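Beta-galacturonidase (Eisenbergiella tayi, PDB 6NCW) probably hydrolyses glycosides to release terminal beta-linked galacturonic acid, as a glycoside hydrolase family 2 beta-hexuronidase. Local coordinates at residues Ile155-Phe160 / Val188-Asn193; Pro218-Trp223 / Val229-Thr234. All coordinates share one frame; numbering follows the deposited sequence.

Contact 1: Ile155-Phe160 / Val188-Asn193; sequences IHFTPF and VEIGKN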
loop_
_atom_site.group_PDB
_atom_site.type_symbol
_atom_site.label_atom_id
_atom_site.label_comp_id
_atom_site.label_asym_id
_atom_site.label_seq_id
_atom_site.Cartn_x
_atom_site.Cartn_y
_atom_site.Cartn_z
ATOM N N ILE A 155 -38.871 28.130 -15.461
ATOM C CA ILE A 155 -38.809 28.672 -16.815
ATOM C C ILE A 155 -37.945 27.734 -17.671
ATOM O O ILE A 155 -36.877 27.301 -17.231
ATOM C CB ILE A 155 -38.247 30.109 -16.816
ATOM C CG1 ILE A 155 -38.061 30.631 -18.241
ATOM C CG2 ILE A 155 -36.938 30.187 -16.042
ATOM C CD1 ILE A 155 -37.832 32.131 -18.297
ATOM N N HIS A 156 -38.426 27.398 -18.873
ATOM C CA HIS A 156 -37.719 26.552 -19.830
ATOM C C HIS A 156 -37.489 27.328 -21.114
ATOM O O HIS A 156 -38.448 27.773 -21.753
ATOM C CB HIS A 156 -38.502 25.277 -20.150
ATOM C CG HIS A 156 -38.625 24.340 -18.997
ATOM N ND1 HIS A 156 -39.437 23.224 -19.028
ATOM C CD2 HIS A 156 -38.030 24.340 -17.782
ATOM C CE1 HIS A 156 -39.345 22.585 -17.877
ATOM N NE2 HIS A 156 -38.497 23.240 -17.103
ATOM N N PHE A 157 -36.230 27.455 -21.507
ATOM C CA PHE A 157 -35.849 28.132 -22.734
ATOM C C PHE A 157 -35.327 27.103 -23.722
ATOM O O PHE A 157 -34.552 26.219 -23.349
ATOM C CB PHE A 157 -34.766 29.184 -22.470
ATOM C CG PHE A 157 -34.252 29.837 -23.715
ATOM C CD1 PHE A 157 -34.974 30.866 -24.320
ATOM C CD2 PHE A 157 -33.064 29.410 -24.296
ATOM C CE1 PHE A 157 -34.512 31.459 -25.481
ATOM C CE2 PHE A 157 -32.588 30.003 -25.452
ATOM C CZ PHE A 157 -33.312 31.032 -26.045
ATOM N N THR A 158 -35.743 27.233 -24.977
ATOM C CA THR A 158 -35.348 26.332 -26.053
ATOM C C THR A 158 -34.731 27.135 -27.188
ATOM O O THR A 158 -35.427 27.977 -27.783
ATOM C CB THR A 158 -36.551 25.541 -26.584
ATOM O OG1 THR A 158 -37.330 25.043 -25.488
ATOM C CG2 THR A 158 -36.085 24.384 -27.478
ATOM N N PRO A 159 -33.463 26.919 -27.532
ATOM C CA PRO A 159 -32.901 27.548 -28.733
ATOM C C PRO A 159 -33.221 26.751 -29.989
ATOM O O PRO A 159 -33.404 25.529 -29.951
ATOM C CB PRO A 159 -31.393 27.549 -28.455
ATOM C CG PRO A 159 -31.199 26.288 -27.623
ATOM C CD PRO A 159 -32.460 26.117 -26.796
ATOM N N PHE A 160 -33.296 27.475 -31.113
ATOM C CA PHE A 160 -33.522 26.913 -32.442
ATOM C C PHE A 160 -32.527 27.535 -33.411
ATOM O O PHE A 160 -32.377 28.760 -33.445
ATOM C CB PHE A 160 -34.949 27.176 -32.946
ATOM C CG PHE A 160 -36.021 26.565 -32.094
ATOM C CD1 PHE A 160 -36.329 25.215 -32.202
ATOM C CD2 PHE A 160 -36.724 27.333 -31.190
ATOM C CE1 PHE A 160 -37.316 24.644 -31.427
ATOM C CE2 PHE A 160 -37.717 26.768 -30.410
ATOM C CZ PHE A 160 -38.012 25.415 -30.534
ATOM N N VAL A 188 -39.534 38.879 -19.617
ATOM C CA VAL A 188 -38.459 37.908 -19.827
ATOM C C VAL A 188 -37.323 38.594 -20.571
ATOM O O VAL A 188 -37.525 39.131 -21.671
ATOM C CB VAL A 188 -38.942 36.674 -20.610
ATOM C CG1 VAL A 188 -37.771 35.729 -20.882
ATOM C CG2 VAL A 188 -40.040 35.954 -19.870
ATOM N N GLU A 189 -36.132 38.571 -19.979
ATOM C CA GLU A 189 -34.926 39.083 -20.613
ATOM C C GLU A 189 -33.860 37.998 -20.654
ATOM O O GLU A 189 -33.736 37.201 -19.715
ATOM C CB GLU A 189 -34.398 40.312 -19.877
ATOM C CG GLU A 189 -35.442 41.426 -19.760
ATOM C CD GLU A 189 -34.837 42.804 -19.522
ATOM O OE1 GLU A 189 -35.523 43.815 -19.827
ATOM O OE2 GLU A 189 -33.683 42.877 -19.034
ATOM N N ILE A 190 -33.097 37.966 -21.742
ATOM C CA ILE A 190 -32.000 37.020 -21.912
ATOM C C ILE A 190 -30.726 37.831 -22.096
ATOM O O ILE A 190 -30.549 38.499 -23.120
ATOM C CB ILE A 190 -32.226 36.068 -23.097
ATOM C CG1 ILE A 190 -33.549 35.331 -22.937
ATOM C CG2 ILE A 190 -31.071 35.083 -23.210
ATOM C CD1 ILE A 190 -33.895 34.478 -24.113
ATOM N N GLY A 191 -29.840 37.772 -21.108
ATOM C CA GLY A 191 -28.607 38.535 -21.159
ATOM C C GLY A 191 -28.825 40.024 -21.316
ATOM O O GLY A 191 -28.086 40.682 -22.058
ATOM N N LYS A 192 -29.834 40.571 -20.641
ATOM C CA LYS A 192 -30.220 41.980 -20.702
ATOM C C LYS A 192 -30.818 42.395 -22.049
ATOM O O LYS A 192 -31.144 43.573 -22.220
ATOM C CB LYS A 192 -29.053 42.925 -20.370
ATOM C CG LYS A 192 -28.534 42.794 -18.945
ATOM C CD LYS A 192 -29.671 42.876 -17.927
ATOM C CE LYS A 192 -29.301 43.790 -16.767
ATOM N NZ LYS A 192 -27.888 43.583 -16.334
ATOM N N ASN A 193 -30.978 41.486 -23.010
ATOM C CA ASN A 193 -31.781 41.798 -24.183
ATOM C C ASN A 193 -33.255 41.591 -23.863
ATOM O O ASN A 193 -33.622 40.672 -23.128
ATOM C CB ASN A 193 -31.370 40.929 -25.371
ATOM C CG ASN A 193 -29.912 41.093 -25.720
ATOM O OD1 ASN A 193 -29.036 40.605 -25.004
ATOM N ND2 ASN A 193 -29.635 41.783 -26.821
#
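The core of the immunoglobulin-like beta-sandwich is bridged here by two apolar pairs, I155 with V188 and F157 with I190. Strand 150-162 belongs to the sheet of strands 150-162, 165-176 and 207-216. Strand 182-190 belongs to the facing sheet, which also holds 227-238. The two backbones stay well apart, with the CA atoms of F157 and I190 9.7 Å from each other, and the side chains span the gap.

F157 and I190 make the closer pair. F157 holds CG anti to its backbone N (chi1 175°), and this swings the ring across to the other sheet. I190 meets it with the CD1 methyl at the end of an extended chain (chi2 175°). That methyl lies 3.4 Å from F157 CE1 and 3.8 Å from F157 CD1, so it centres on the CE1 corner of the ring. The approach is oblique, and the two side chains cross at about a right angle. The second pair is looser: I155 CD1 is 4.4 Å from V188 CG1.

Just past I190 the chain reverses through a type I' turn, I190 to N193. The backbone of the turn is closed by N193 N to I190 O at 3.0 Å and by I190 N to N193 O at 3.1 Å.

I233 of strand 227-238 packs on I155, F157 and I190, and F253 meets F157 edge-to-face. All four touching residues are buried, and they meet through hydrocarbon alone. The contact therefore rests on burial and fit of shape, with no polar bond to set its direction.

Contact 2: Pro218-Trp223 / Val229-Thr234; sequences PWAECW and VLYLIT
Y231 is gripped on its ring and at its hydroxyl by the loop 218-223. The six-membered ring of W219 turns its edge to the Y231 face, a T-shaped pair with centroids 5.2 Å apart and planes at 71°. W219 CZ3 lies over that face, 3.8 Å from Y231 CE1. The W219 torsion, with CG between the backbone N and the carbonyl carbon (chi1 44°), swings the indole there. E221 N donates to Y231 OH at 3.0 Å in a nearly straight bond, 166° at the hydrogen.

The loop then runs into strand 223-224, which pairs antiparallel with strand 227-238 in one sheet of the immunoglobulin-like sandwich. Near this end W223 lies alongside L230, with W223 CD1 3.5 Å from L230 CD2. The edge of the same indole meets V229 O in its plane, while W223 NE1 is bonded to D324 O. Between the backbones, a second water donates to E221 O and V229 O, linking two carbonyls that cannot bond each other.

The side of the E221 carboxylate is looser and wetter. One water donates to W219 O, joins Y231 OH and reaches E221 OE2 only weakly. E221 itself is exposed, and its OE1 merely brushes V229 CG2 at 4.0 Å.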
loop_
_atom_site.group_PDB
_atom_site.type_symbol
_atom_site.label_atom_id
_atom_site.label_comp_id
_atom_site.label_asym_id
_atom_site.label_seq_id
_atom_site.Cartn_x
_atom_site.Cartn_y
_atom_site.Cartn_z
ATOM N N PRO A 218 -30.776 37.675 -32.727
ATOM C CA PRO A 218 -29.631 37.966 -33.610
ATOM C C PRO A 218 -28.366 38.330 -32.861
ATOM O O PRO A 218 -27.280 38.298 -33.457
ATOM C CB PRO A 218 -30.133 39.147 -34.455
ATOM C CG PRO A 218 -31.112 39.858 -33.549
ATOM C CD PRO A 218 -31.812 38.728 -32.802
ATOM N N TRP A 219 -28.470 38.645 -31.579
ATOM C CA TRP A 219 -27.322 38.944 -30.732
ATOM C C TRP A 219 -26.641 37.702 -30.145
ATOM O O TRP A 219 -25.635 37.842 -29.440
ATOM C CB TRP A 219 -27.781 39.841 -29.585
ATOM C CG TRP A 219 -29.069 39.370 -29.003
ATOM C CD1 TRP A 219 -30.310 39.838 -29.289
ATOM C CD2 TRP A 219 -29.253 38.309 -28.049
ATOM N NE1 TRP A 219 -31.258 39.157 -28.566
ATOM C CE2 TRP A 219 -30.636 38.211 -27.795
ATOM C CE3 TRP A 219 -28.380 37.445 -27.371
ATOM C CZ2 TRP A 219 -31.169 37.280 -26.906
ATOM C CZ3 TRP A 219 -28.913 36.519 -26.490
ATOM C CH2 TRP A 219 -30.293 36.444 -26.267
ATOM N N ALA A 220 -27.173 36.502 -30.367
ATOM C CA ALA A 220 -26.759 35.346 -29.579
ATOM C C ALA A 220 -25.524 34.697 -30.184
ATOM O O ALA A 220 -25.436 34.525 -31.403
ATOM C CB ALA A 220 -27.896 34.327 -29.475
ATOM N N GLU A 221 -24.565 34.352 -29.325
ATOM C CA GLU A 221 -23.413 33.542 -29.714
ATOM C C GLU A 221 -23.604 32.085 -29.310
ATOM O O GLU A 221 -24.318 31.775 -28.352
ATOM C CB GLU A 221 -22.125 34.065 -29.080
ATOM C CG GLU A 221 -21.642 35.374 -29.683
ATOM C CD GLU A 221 -20.910 36.229 -28.671
ATOM O OE1 GLU A 221 -20.038 35.686 -27.956
ATOM O OE2 GLU A 221 -21.225 37.435 -28.577
ATOM N N CYS A 222 -22.929 31.201 -30.040
ATOM C CA CYS A 222 -23.018 29.765 -29.816
ATOM C C CYS A 222 -22.450 29.354 -28.463
ATOM O O CYS A 222 -21.458 29.909 -27.980
ATOM C CB CYS A 222 -22.266 29.003 -30.921
ATOM S SG CYS A 222 -23.041 29.167 -32.554
ATOM N N TRP A 223 -23.093 28.362 -27.859
ATOM C CA TRP A 223 -22.464 27.535 -26.843
ATOM C C TRP A 223 -21.885 26.314 -27.544
ATOM O O TRP A 223 -22.544 25.710 -28.398
ATOM C CB TRP A 223 -23.471 27.117 -25.771
ATOM C CG TRP A 223 -22.867 26.345 -24.601
ATOM C CD1 TRP A 223 -22.502 26.858 -23.382
ATOM C CD2 TRP A 223 -22.578 24.942 -24.544
ATOM N NE1 TRP A 223 -21.999 25.863 -22.579
ATOM C CE2 TRP A 223 -22.032 24.676 -23.265
ATOM C CE3 TRP A 223 -22.722 23.882 -25.448
ATOM C CZ2 TRP A 223 -21.629 23.396 -22.869
ATOM C CZ3 TRP A 223 -22.328 22.604 -25.048
ATOM C CH2 TRP A 223 -21.788 22.381 -23.766
ATOM N N VAL A 229 -20.372 29.873 -24.248
ATOM C CA VAL A 229 -21.028 31.134 -23.908
ATOM C C VAL A 229 -22.376 30.858 -23.257
ATOM O O VAL A 229 -23.186 30.086 -23.781
ATOM C CB VAL A 229 -21.203 32.003 -25.165
ATOM C CG1 VAL A 229 -22.016 33.247 -24.850
ATOM C CG2 VAL A 229 -19.859 32.344 -25.769
ATOM N N LEU A 230 -22.625 31.495 -22.112
ATOM C CA LEU A 230 -23.868 31.349 -21.372
ATOM C C LEU A 230 -24.556 32.704 -21.230
ATOM O O LEU A 230 -23.910 33.755 -21.232
ATOM C CB LEU A 230 -23.626 30.751 -19.966
ATOM C CG LEU A 230 -22.923 29.392 -19.914
ATOM C CD1 LEU A 230 -22.587 28.993 -18.475
ATOM C CD2 LEU A 230 -23.816 28.367 -20.570
ATOM N N TYR A 231 -25.876 32.669 -21.083
ATOM C CA TYR A 231 -26.661 33.865 -20.828
ATOM C C TYR A 231 -27.572 33.652 -19.634
ATOM O O TYR A 231 -28.174 32.587 -19.489
ATOM C CB TYR A 231 -27.519 34.234 -22.034
ATOM C CG TYR A 231 -26.743 34.610 -23.269
ATOM C CD1 TYR A 231 -26.361 35.920 -23.492
ATOM C CD2 TYR A 231 -26.404 33.659 -24.214
ATOM C CE1 TYR A 231 -25.656 36.278 -24.627
ATOM C CE2 TYR A 231 -25.698 33.995 -25.352
ATOM C CZ TYR A 231 -25.334 35.316 -25.559
ATOM O OH TYR A 231 -24.643 35.676 -26.688
ATOM N N LEU A 232 -27.724 34.684 -18.809
ATOM C CA LEU A 232 -28.768 34.650 -17.795
ATOM C C LEU A 232 -30.108 34.983 -18.439
ATOM O O LEU A 232 -30.226 35.973 -19.171
ATOM C CB LEU A 232 -28.461 35.634 -16.666
ATOM C CG LEU A 232 -27.126 35.422 -15.958
ATOM C CD1 LEU A 232 -26.721 36.667 -15.203
ATOM C CD2 LEU A 232 -27.243 34.238 -15.020
ATOM N N ILE A 233 -31.113 34.149 -18.191
ATOM C CA ILE A 233 -32.484 34.434 -18.584
ATOM C C ILE A 233 -33.234 34.822 -17.322
ATOM O O ILE A 233 -33.150 34.128 -16.301
ATOM C CB ILE A 233 -33.148 33.254 -19.327
ATOM C CG1 ILE A 233 -34.563 33.619 -19.762
ATOM C CG2 ILE A 233 -33.175 31.967 -18.488
ATOM C CD1 ILE A 233 -35.170 32.632 -20.745
ATOM N N THR A 234 -33.921 35.965 -17.371
ATOM C CA THR A 234 -34.626 36.501 -16.214
ATOM C C THR A 234 -36.116 36.617 -16.507
ATOM O O THR A 234 -36.516 37.122 -17.562
ATOM C CB THR A 234 -34.064 37.866 -15.815
ATOM O OG1 THR A 234 -32.643 37.758 -15.657
ATOM C CG2 THR A 234 -34.672 38.317 -14.499
HETATM O O HOH W 1 -24.090 38.619 -27.096
HETATM O O HOH W 2 -24.702 30.726 -25.869
#

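In the fold
Contacts 1 and 2 lie in series along the chain, the first closing before the second opens. Both belong to the immunoglobulin-like beta-sandwich, and their centres are about 8 Å apart. Contact 1 spans the two sheets; contact 2 ties a loop to the sheet holding 182-190 and 227-238. They share that sheet, where these two strands are antiparallel neighbours. Probable backbone hydrogen bonds join E189 O to T234 N and G191 N to L232 O, both 2.7 Å. I190 also packs with CG2 on W219 CH2 at 3.4 Å. The sandwich interior thus continues into the loop packing, away from the residues that bind galacturonate.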